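Local coordinates for protein terminase large subunit (Thermus phage G20c, PDB 5M1P) that cuts the viral genome with its RuvC-like nuclease domain to start and end packaging, as part of the ATP-driven motor that packages the DNA into empty capsids, at residues Y37-F43 with A90-D95; L55-A61 with A185-Y189; D48-S53 with H175-S181. One frame throughout, in Å; residues are numbered along the deposited sequence.

Contact 1. Residues Y37-F43 with A90-D95. With CA (calcium ion), chain C.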
loop_
_atom_site.group_PDB
_atom_site.type_symbol
_atom_site.label_atom_id
_atom_site.label_comp_id
_atom_site.label_asym_id
_atom_site.label_seq_id
_atom_site.Cartn_x
_atom_site.Cartn_y
_atom_site.Cartn_z
ATOM N N TYR A 37 3.510 6.934 12.601
ATOM C CA TYR A 37 3.296 6.532 11.213
ATOM C C TYR A 37 3.653 5.075 11.006
ATOM O O TYR A 37 4.450 4.493 11.752
ATOM C CB TYR A 37 4.198 7.359 10.305
ATOM C CG TYR A 37 3.910 8.835 10.299
ATOM C CD1 TYR A 37 4.360 9.673 11.323
ATOM C CD2 TYR A 37 3.193 9.404 9.262
ATOM C CE1 TYR A 37 4.097 11.031 11.302
ATOM C CE2 TYR A 37 2.931 10.767 9.235
ATOM C CZ TYR A 37 3.390 11.576 10.261
ATOM O OH TYR A 37 3.155 12.936 10.235
ATOM N N CYS A 38 3.073 4.494 9.962
ATOM C CA CYS A 38 3.523 3.205 9.465
ATOM C C CYS A 38 3.567 3.315 7.955
ATOM O O CYS A 38 3.064 4.297 7.391
ATOM C CB CYS A 38 2.614 2.072 9.933
ATOM S SG CYS A 38 0.991 2.052 9.156
ATOM N N ILE A 39 4.169 2.323 7.311
ATOM C CA ILE A 39 4.343 2.322 5.868
ATOM C C ILE A 39 3.927 0.974 5.310
ATOM O O ILE A 39 4.563 -0.032 5.613
ATOM C CB ILE A 39 5.815 2.583 5.473
ATOM C CG1 ILE A 39 6.343 3.849 6.173
ATOM C CG2 ILE A 39 5.957 2.656 3.957
ATOM C CD1 ILE A 39 7.792 4.167 5.899
ATOM N N GLY A 40 2.871 0.946 4.503
ATOM C CA GLY A 40 2.497 -0.271 3.791
ATOM C C GLY A 40 3.453 -0.479 2.643
ATOM O O GLY A 40 3.652 0.451 1.857
ATOM N N ALA A 41 4.043 -1.673 2.519
ATOM C CA ALA A 41 5.046 -1.907 1.495
ATOM C C ALA A 41 4.741 -3.157 0.692
ATOM O O ALA A 41 4.727 -4.274 1.229
ATOM C CB ALA A 41 6.416 -1.990 2.129
ATOM N N ASP A 42 4.448 -2.906 -0.584
ATOM C CA ASP A 42 4.257 -3.893 -1.630
ATOM C C ASP A 42 5.508 -3.763 -2.494
ATOM O O ASP A 42 5.733 -2.723 -3.116
ATOM C CB ASP A 42 2.985 -3.547 -2.435
ATOM C CG ASP A 42 2.708 -4.523 -3.562
ATOM O OD1 ASP A 42 3.315 -4.371 -4.640
ATOM O OD2 ASP A 42 1.863 -5.413 -3.393
ATOM N N PHE A 43 6.349 -4.788 -2.494
ATOM C CA PHE A 43 7.629 -4.716 -3.199
ATOM C C PHE A 43 7.473 -4.875 -4.698
ATOM O O PHE A 43 6.446 -5.349 -5.178
ATOM C CB PHE A 43 8.617 -5.734 -2.622
ATOM C CG PHE A 43 9.069 -5.370 -1.251
ATOM C CD1 PHE A 43 10.084 -4.446 -1.075
ATOM C CD2 PHE A 43 8.414 -5.872 -0.136
ATOM C CE1 PHE A 43 10.484 -4.075 0.195
ATOM C CE2 PHE A 43 8.808 -5.502 1.137
ATOM C CZ PHE A 43 9.842 -4.604 1.297
ATOM N N ALA A 90 9.193 5.370 11.135
ATOM C CA ALA A 90 7.902 4.741 10.906
ATOM C C ALA A 90 8.118 3.264 10.631
ATOM O O ALA A 90 9.021 2.900 9.874
ATOM C CB ALA A 90 7.215 5.384 9.722
ATOM N N TYR A 91 7.290 2.415 11.227
ATOM C CA TYR A 91 7.438 0.982 10.989
ATOM C C TYR A 91 6.777 0.558 9.694
ATOM O O TYR A 91 5.726 1.087 9.302
ATOM C CB TYR A 91 6.936 0.145 12.154
ATOM C CG TYR A 91 5.452 0.061 12.364
ATOM C CD1 TYR A 91 4.794 1.014 13.118
ATOM C CD2 TYR A 91 4.705 -0.987 11.835
ATOM C CE1 TYR A 91 3.438 0.929 13.368
ATOM C CE2 TYR A 91 3.344 -1.087 12.077
ATOM C CZ TYR A 91 2.708 -0.112 12.827
ATOM O OH TYR A 91 1.368 -0.185 13.085
ATOM N N VAL A 92 7.407 -0.398 9.032
ATOM C CA VAL A 92 6.938 -0.890 7.767
ATOM C C VAL A 92 6.056 -2.126 7.977
ATOM O O VAL A 92 6.422 -3.027 8.711
ATOM C CB VAL A 92 8.133 -1.234 6.861
ATOM C CG1 VAL A 92 7.635 -1.747 5.515
ATOM C CG2 VAL A 92 9.043 -0.026 6.656
ATOM N N VAL A 93 4.903 -2.156 7.322
ATOM C CA VAL A 93 4.082 -3.358 7.224
ATOM C C VAL A 93 4.403 -3.948 5.865
ATOM O O VAL A 93 3.958 -3.444 4.832
ATOM C CB VAL A 93 2.581 -3.047 7.342
ATOM C CG1 VAL A 93 1.761 -4.332 7.355
ATOM C CG2 VAL A 93 2.298 -2.192 8.570
ATOM N N ALA A 94 5.198 -5.005 5.873
ATOM C CA ALA A 94 5.845 -5.500 4.661
ATOM C C ALA A 94 5.199 -6.786 4.190
ATOM O O ALA A 94 5.154 -7.755 4.941
ATOM C CB ALA A 94 7.312 -5.753 4.937
ATOM N N ASP A 95 4.723 -6.804 2.953
ATOM C CA ASP A 95 4.290 -8.057 2.350
ATOM C C ASP A 95 5.524 -8.811 1.908
ATOM O O ASP A 95 6.052 -8.588 0.825
ATOM C CB ASP A 95 3.332 -7.863 1.179
ATOM C CG ASP A 95 3.002 -9.174 0.476
ATOM O OD1 ASP A 95 3.276 -10.274 1.027
ATOM O OD2 ASP A 95 2.462 -9.113 -0.637
HETATM CA CA CA C . 4.470 -5.063 -6.495
HETATM O O HOH W 1 0.753 -7.378 -1.681
HETATM O O HOH W 2 5.556 -7.421 -1.694
HETATM O O HOH W 3 3.318 -7.086 -6.407
#

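Contact 2. Residues L55-A61 with A185-Y189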
loop_
_atom_site.group_PDB
_atom_site.type_symbol
_atom_site.label_atom_id
_atom_site.label_comp_id
_atom_site.label_asym_id
_atom_site.label_seq_id
_atom_site.Cartn_x
_atom_site.Cartn_y
_atom_site.Cartn_z
ATOM N N LEU A 55 1.294 6.140 6.177
ATOM C CA LEU A 55 0.027 6.441 6.837
ATOM C C LEU A 55 0.255 7.070 8.196
ATOM O O LEU A 55 0.960 6.528 9.029
ATOM C CB LEU A 55 -0.777 5.159 7.004
ATOM C CG LEU A 55 -2.112 5.257 7.736
ATOM C CD1 LEU A 55 -3.041 6.254 7.062
ATOM C CD2 LEU A 55 -2.755 3.888 7.786
ATOM N N ASP A 56 -0.338 8.235 8.393
ATOM C CA ASP A 56 -0.376 8.877 9.699
ATOM C C ASP A 56 -1.463 8.163 10.513
ATOM O O ASP A 56 -2.666 8.273 10.207
ATOM C CB ASP A 56 -0.705 10.357 9.504
ATOM C CG ASP A 56 -0.747 11.146 10.795
ATOM O OD1 ASP A 56 -1.129 10.598 11.854
ATOM O OD2 ASP A 56 -0.459 12.359 10.731
ATOM N N LEU A 57 -1.045 7.402 11.522
ATOM C CA LEU A 57 -1.981 6.598 12.307
ATOM C C LEU A 57 -2.813 7.423 13.294
ATOM O O LEU A 57 -3.792 6.915 13.840
ATOM C CB LEU A 57 -1.237 5.476 13.032
ATOM C CG LEU A 57 -0.658 4.378 12.140
ATOM C CD1 LEU A 57 0.292 3.491 12.925
ATOM C CD2 LEU A 57 -1.745 3.543 11.503
ATOM N N ASP A 58 -2.429 8.678 13.519
ATOM C CA ASP A 58 -3.225 9.590 14.331
ATOM C C ASP A 58 -4.383 10.210 13.541
ATOM O O ASP A 58 -5.416 10.509 14.120
ATOM C CB ASP A 58 -2.339 10.695 14.926
ATOM C CG ASP A 58 -1.260 10.155 15.865
ATOM O OD1 ASP A 58 -1.142 10.684 16.988
ATOM O OD2 ASP A 58 -0.525 9.210 15.497
ATOM N N THR A 59 -4.215 10.423 12.239
ATOM C CA THR A 59 -5.255 11.069 11.418
ATOM C C THR A 59 -5.933 10.145 10.407
ATOM O O THR A 59 -7.000 10.483 9.893
ATOM C CB THR A 59 -4.680 12.248 10.632
ATOM O OG1 THR A 59 -3.775 11.756 9.635
ATOM C CG2 THR A 59 -3.985 13.245 11.562
ATOM N N GLY A 60 -5.310 9.006 10.096
ATOM C CA GLY A 60 -5.841 8.104 9.077
ATOM C C GLY A 60 -5.591 8.579 7.656
ATOM O O GLY A 60 -6.208 8.056 6.727
ATOM N N ALA A 61 -4.688 9.547 7.469
ATOM C CA ALA A 61 -4.371 10.084 6.151
ATOM C C ALA A 61 -3.012 9.625 5.655
ATOM O O ALA A 61 -2.046 9.569 6.411
ATOM C CB ALA A 61 -4.432 11.601 6.169
ATOM N N ALA A 185 -1.017 -0.651 4.779
ATOM C CA ALA A 185 -0.952 0.496 5.695
ATOM C C ALA A 185 -2.161 0.548 6.607
ATOM O O ALA A 185 -2.034 0.603 7.838
ATOM C CB ALA A 185 -0.819 1.788 4.914
ATOM N N TYR A 186 -3.339 0.535 5.997
ATOM C CA TYR A 186 -4.589 0.661 6.746
ATOM C C TYR A 186 -4.941 -0.527 7.630
ATOM O O TYR A 186 -5.799 -0.404 8.503
ATOM C CB TYR A 186 -5.755 1.017 5.808
ATOM C CG TYR A 186 -5.809 2.501 5.495
ATOM C CD1 TYR A 186 -6.353 3.402 6.406
ATOM C CD2 TYR A 186 -5.251 3.016 4.326
ATOM C CE1 TYR A 186 -6.372 4.765 6.144
ATOM C CE2 TYR A 186 -5.279 4.371 4.041
ATOM C CZ TYR A 186 -5.831 5.250 4.954
ATOM O OH TYR A 186 -5.840 6.598 4.649
ATOM N N SER A 187 -4.266 -1.666 7.449
ATOM C CA SER A 187 -4.398 -2.789 8.381
ATOM C C SER A 187 -4.046 -2.412 9.818
ATOM O O SER A 187 -4.454 -3.096 10.753
ATOM C CB SER A 187 -3.515 -3.968 7.960
ATOM O OG SER A 187 -2.148 -3.701 8.225
ATOM N N GLN A 188 -3.279 -1.339 9.985
ATOM C CA GLN A 188 -2.839 -0.866 11.292
ATOM C C GLN A 188 -3.712 0.223 11.889
ATOM O O GLN A 188 -3.498 0.606 13.036
ATOM C CB GLN A 188 -1.436 -0.298 11.161
ATOM C CG GLN A 188 -0.453 -1.211 10.465
ATOM C CD GLN A 188 -0.218 -2.502 11.219
ATOM O OE1 GLN A 188 0.343 -2.483 12.315
ATOM N NE2 GLN A 188 -0.649 -3.619 10.658
ATOM N N TYR A 189 -4.668 0.739 11.126
ATOM C CA TYR A 189 -5.413 1.920 11.547
ATOM C C TYR A 189 -6.615 1.524 12.388
ATOM O O TYR A 189 -7.387 0.664 12.003
ATOM C CB TYR A 189 -5.831 2.734 10.328
ATOM C CG TYR A 189 -6.522 4.027 10.691
ATOM C CD1 TYR A 189 -5.868 5.009 11.429
ATOM C CD2 TYR A 189 -7.834 4.270 10.303
ATOM C CE1 TYR A 189 -6.504 6.194 11.769
ATOM C CE2 TYR A 189 -8.476 5.457 10.641
ATOM C CZ TYR A 189 -7.805 6.417 11.371
ATOM O OH TYR A 189 -8.435 7.597 11.706
#

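Contact 3. Residues D48-S53 with H175-S181. With CA (calcium ion), chain C.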
loop_
_atom_site.group_PDB
_atom_site.type_symbol
_atom_site.label_atom_id
_atom_site.label_comp_id
_atom_site.label_asym_id
_atom_site.label_seq_id
_atom_site.Cartn_x
_atom_site.Cartn_y
_atom_site.Cartn_z
ATOM N N ASP A 48 6.946 -5.656 -11.853
ATOM C CA ASP A 48 5.842 -4.991 -11.176
ATOM C C ASP A 48 6.307 -3.789 -10.358
ATOM O O ASP A 48 7.485 -3.652 -10.030
ATOM C CB ASP A 48 5.081 -5.971 -10.274
ATOM C CG ASP A 48 5.955 -6.622 -9.225
ATOM O OD1 ASP A 48 6.784 -7.470 -9.594
ATOM O OD2 ASP A 48 5.801 -6.294 -8.031
ATOM N N TYR A 49 5.356 -2.937 -10.015
ATOM C CA TYR A 49 5.650 -1.754 -9.221
ATOM C C TYR A 49 5.903 -2.103 -7.754
ATOM O O TYR A 49 5.342 -3.064 -7.201
ATOM C CB TYR A 49 4.502 -0.734 -9.300
ATOM C CG TYR A 49 4.299 -0.146 -10.678
ATOM C CD1 TYR A 49 3.466 -0.765 -11.603
ATOM C CD2 TYR A 49 4.952 1.021 -11.074
ATOM C CE1 TYR A 49 3.292 -0.251 -12.874
ATOM C CE2 TYR A 49 4.782 1.544 -12.353
ATOM C CZ TYR A 49 3.954 0.900 -13.244
ATOM O OH TYR A 49 3.765 1.407 -14.513
ATOM N N SER A 50 6.748 -1.293 -7.141
ATOM C CA SER A 50 6.859 -1.209 -5.698
ATOM C C SER A 50 6.087 0.015 -5.267
ATOM O O SER A 50 6.196 1.046 -5.909
ATOM C CB SER A 50 8.321 -1.052 -5.278
ATOM O OG SER A 50 8.960 0.031 -5.940
ATOM N N VAL A 51 5.306 -0.122 -4.196
ATOM C CA VAL A 51 4.541 0.991 -3.653
ATOM C C VAL A 51 4.664 1.010 -2.139
ATOM O O VAL A 51 4.351 0.029 -1.454
ATOM C CB VAL A 51 3.062 0.907 -4.032
ATOM C CG1 VAL A 51 2.317 2.146 -3.547
ATOM C CG2 VAL A 51 2.917 0.756 -5.531
ATOM N N PHE A 52 5.076 2.166 -1.628
ATOM C CA PHE A 52 5.252 2.383 -0.199
ATOM C C PHE A 52 4.313 3.507 0.208
ATOM O O PHE A 52 4.441 4.615 -0.297
ATOM C CB PHE A 52 6.705 2.766 0.136
ATOM C CG PHE A 52 7.751 1.838 -0.436
ATOM C CD1 PHE A 52 7.528 0.472 -0.539
ATOM C CD2 PHE A 52 8.979 2.342 -0.852
ATOM C CE1 PHE A 52 8.488 -0.376 -1.061
ATOM C CE2 PHE A 52 9.947 1.491 -1.364
ATOM C CZ PHE A 52 9.700 0.139 -1.478
ATOM N N SER A 53 3.375 3.207 1.104
ATOM C CA SER A 53 2.335 4.150 1.504
ATOM C C SER A 53 2.524 4.528 2.966
ATOM O O SER A 53 2.311 3.703 3.846
ATOM C CB SER A 53 0.958 3.536 1.296
ATOM O OG SER A 53 0.727 3.273 -0.076
ATOM N N HIS A 175 -3.019 -3.713 -12.632
ATOM C CA HIS A 175 -2.111 -3.854 -11.511
ATOM C C HIS A 175 -2.862 -3.621 -10.214
ATOM O O HIS A 175 -3.918 -2.972 -10.206
ATOM C CB HIS A 175 -0.976 -2.828 -11.596
ATOM C CG HIS A 175 -0.389 -2.662 -12.959
ATOM N ND1 HIS A 175 0.130 -3.712 -13.686
ATOM C CD2 HIS A 175 -0.232 -1.560 -13.725
ATOM C CE1 HIS A 175 0.575 -3.262 -14.844
ATOM N NE2 HIS A 175 0.371 -1.960 -14.890
ATOM N N ASP A 176 -2.297 -4.099 -9.105
ATOM C CA ASP A 176 -2.899 -3.860 -7.790
ATOM C C ASP A 176 -1.890 -3.461 -6.715
ATOM O O ASP A 176 -2.222 -3.521 -5.534
ATOM C CB ASP A 176 -3.724 -5.075 -7.337
ATOM C CG ASP A 176 -2.875 -6.296 -7.058
ATOM O OD1 ASP A 176 -1.642 -6.222 -7.176
ATOM O OD2 ASP A 176 -3.464 -7.346 -6.712
ATOM N N ASP A 177 -0.700 -3.013 -7.115
ATOM C CA ASP A 177 0.366 -2.737 -6.139
ATOM C C ASP A 177 -0.019 -1.585 -5.219
ATOM O O ASP A 177 0.335 -1.585 -4.042
ATOM C CB ASP A 177 1.694 -2.389 -6.817
ATOM C CG ASP A 177 1.985 -3.257 -8.006
ATOM O OD1 ASP A 177 1.586 -2.871 -9.125
ATOM O OD2 ASP A 177 2.597 -4.329 -7.834
ATOM N N ILE A 178 -0.710 -0.589 -5.773
ATOM C CA ILE A 178 -1.155 0.558 -4.970
ATOM C C ILE A 178 -2.247 0.111 -3.995
ATOM O O ILE A 178 -2.220 0.430 -2.805
ATOM C CB ILE A 178 -1.691 1.715 -5.833
ATOM C CG1 ILE A 178 -0.606 2.244 -6.782
ATOM C CG2 ILE A 178 -2.250 2.839 -4.949
ATOM C CD1 ILE A 178 -1.134 3.168 -7.854
ATOM N N VAL A 179 -3.197 -0.662 -4.503
ATOM C CA VAL A 179 -4.293 -1.179 -3.676
ATOM C C VAL A 179 -3.743 -1.941 -2.476
ATOM O O VAL A 179 -4.145 -1.711 -1.335
ATOM C CB VAL A 179 -5.244 -2.088 -4.499
ATOM C CG1 VAL A 179 -6.336 -2.665 -3.610
ATOM C CG2 VAL A 179 -5.868 -1.301 -5.654
ATOM N N MET A 180 -2.809 -2.842 -2.751
ATOM C CA MET A 180 -2.249 -3.675 -1.711
ATOM C C MET A 180 -1.404 -2.884 -0.715
ATOM O O MET A 180 -1.506 -3.122 0.484
ATOM C CB MET A 180 -1.460 -4.842 -2.317
ATOM C CG MET A 180 -2.334 -5.864 -3.046
ATOM S SD MET A 180 -3.806 -6.397 -2.153
ATOM C CE MET A 180 -3.130 -6.969 -0.600
ATOM N N SER A 181 -0.599 -1.945 -1.203
ATOM C CA SER A 181 0.184 -1.081 -0.319
ATOM C C SER A 181 -0.722 -0.291 0.628
ATOM O O SER A 181 -0.466 -0.223 1.826
ATOM C CB SER A 181 1.059 -0.152 -1.152
ATOM O OG SER A 181 1.740 0.779 -0.329
HETATM CA CA CA C . 4.470 -5.063 -6.495
HETATM O O HOH W 4 2.702 -4.058 -11.228
HETATM O O HOH W 3 3.318 -7.086 -6.407
#

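Contact 1. Residues Y37-F43 with A90-D95
Two strands, 37-42 and 91-94, pair in the buried, parallel part of the mixed sheet, next to its edge strand 114-116, their short axes 4.5 Å apart. The hydrogen bonds alternate as parallel pairing requires: Ile39 N to Tyr91 O (2.8 Å), Val93 N to Ile39 O (2.7 Å), Ala41 N to Val93 O (2.9 Å) and Asp95 N to Ala41 O (3.1 Å). Helix 73-86 packs on the face carrying Ile39, Ala41 and Val92, where Ala41 CB lies 3.6 Å from Val92 CG1. This is the RNase H-like arrangement, in which acidic residues at the C-terminal ends of adjacent strands gather at the nuclease site. Asp42 OD1 and Phe43 O each bind the calcium ion, at 2.3 and 2.4 Å. Water 1 bridges Asp42 OD2 (2.8 Å) and Asp95 OD2 (2.6 Å); both aspartates are probable ligands of a second, catalytic Mg(2+). On the other face, Cys38 CB makes a CH-pi contact with the Tyr91 ring, 3.7 Å from its centroid, while the Tyr91 hydroxyl bonds to Gln188.

Contact 2. Residues L55-A61 with A185-Y189
Ala185, near the end of helix 177-186, sets its CB 4.0 Å from Leu55 CB on the closing part of strand 49-56, and its carbonyl O lies 3.4 Å from Leu55 CD2. The Tyr186 ring lies flat against Leu55: CD2 of the leucine sits 4.0 Å from the ring centroid, a CH-pi contact over the face. The phenol reaches the turn beyond the strand, where Tyr186 OH donates to Gly60 O at 2.6 Å; the hydroxyl oxygen of Tyr186 is also hydrogen-bonded to Ala142 N. From Tyr186 the chain makes a type I turn, closed by Tyr189 N to Tyr186 O (3.1 Å). Gln188 brings its CB within 3.9 Å of Leu57 CD2, but sends its amide away, to Tyr91 and Ser187. Tyr189 lays its ring over Gly60, whose CA is 3.7 Å from the centroid. A side chain on Gly60 would collide with this ring, and the residue's positive phi suits glycine. Asp56 OD1 holds the receiving turn: an Asx turn to Asp58 N (2.9 Å), extended to an Asx motif by Thr59 N (3.1 Å). The C-terminal end of helix 177-186 and the residues after it pack on the 49-56/61-69 hairpin of the RNase H-like sheet.

Contact 3. Residues D48-S53 with H175-S181
A calcium site among the probable catalytic carboxylates is assembled here, where the start of strand 49-56 faces the first turn of helix 177-186. Calcium is bound by Asp48 OD2 (2.4 Å), Tyr49 O (2.3 Å), Asp177 OD2 (2.4 Å) and water 3 (2.3 Å), with Asp42 and Phe43 completing six ligands. The shared ion explains why Tyr49 O and Asp177 OD2 can lie only 3.1 Å apart. Water 4 joins the other carboxylate oxygen, Asp177 OD1 (2.7 Å), to Tyr49 N (3.1 Å). Toward the surface the edge of the Tyr49 ring meets the face of the His175 ring, centroids 5.4 Å apart. Deeper in, Val51 CG2 packs 4.0 Å from Ile178 CG1, and Ser53 OG donates to Ser181 OG (2.7 Å), which also bonds to Gly40 on the neighbouring strand. The axes of 49-53 and 177-181 approach to 7.7 Å at 31°, and the helix delivers Asp177, a probable ligand of catalytic Mg(2+), consistent with the acidic cluster of a RuvC-like two-metal nuclease, here holding one calcium.

How the contacts relate
Contacts 1 and 3 are buried and converge on one calcium ion, to which each supplies protein ligands; water 3, a ligand of that ion, belongs to both. Contact 2 is partly buried and lies away from the metal. Contact 1 is backbone pairing within the sheet, whereas contacts 2 and 3 both set helix 177-186 against strand 49-56, contact 3 at the metal end and contact 2 at the other. Along that helix, the chemistry changes from carboxylate and serine to tyrosine rings against leucine and glycine. Strands 37-42 and 49-56, adjacent in the sheet, tie all three together through backbone pairs such as Cys38 O with Leu55 N and Asp42 O with Val51 N.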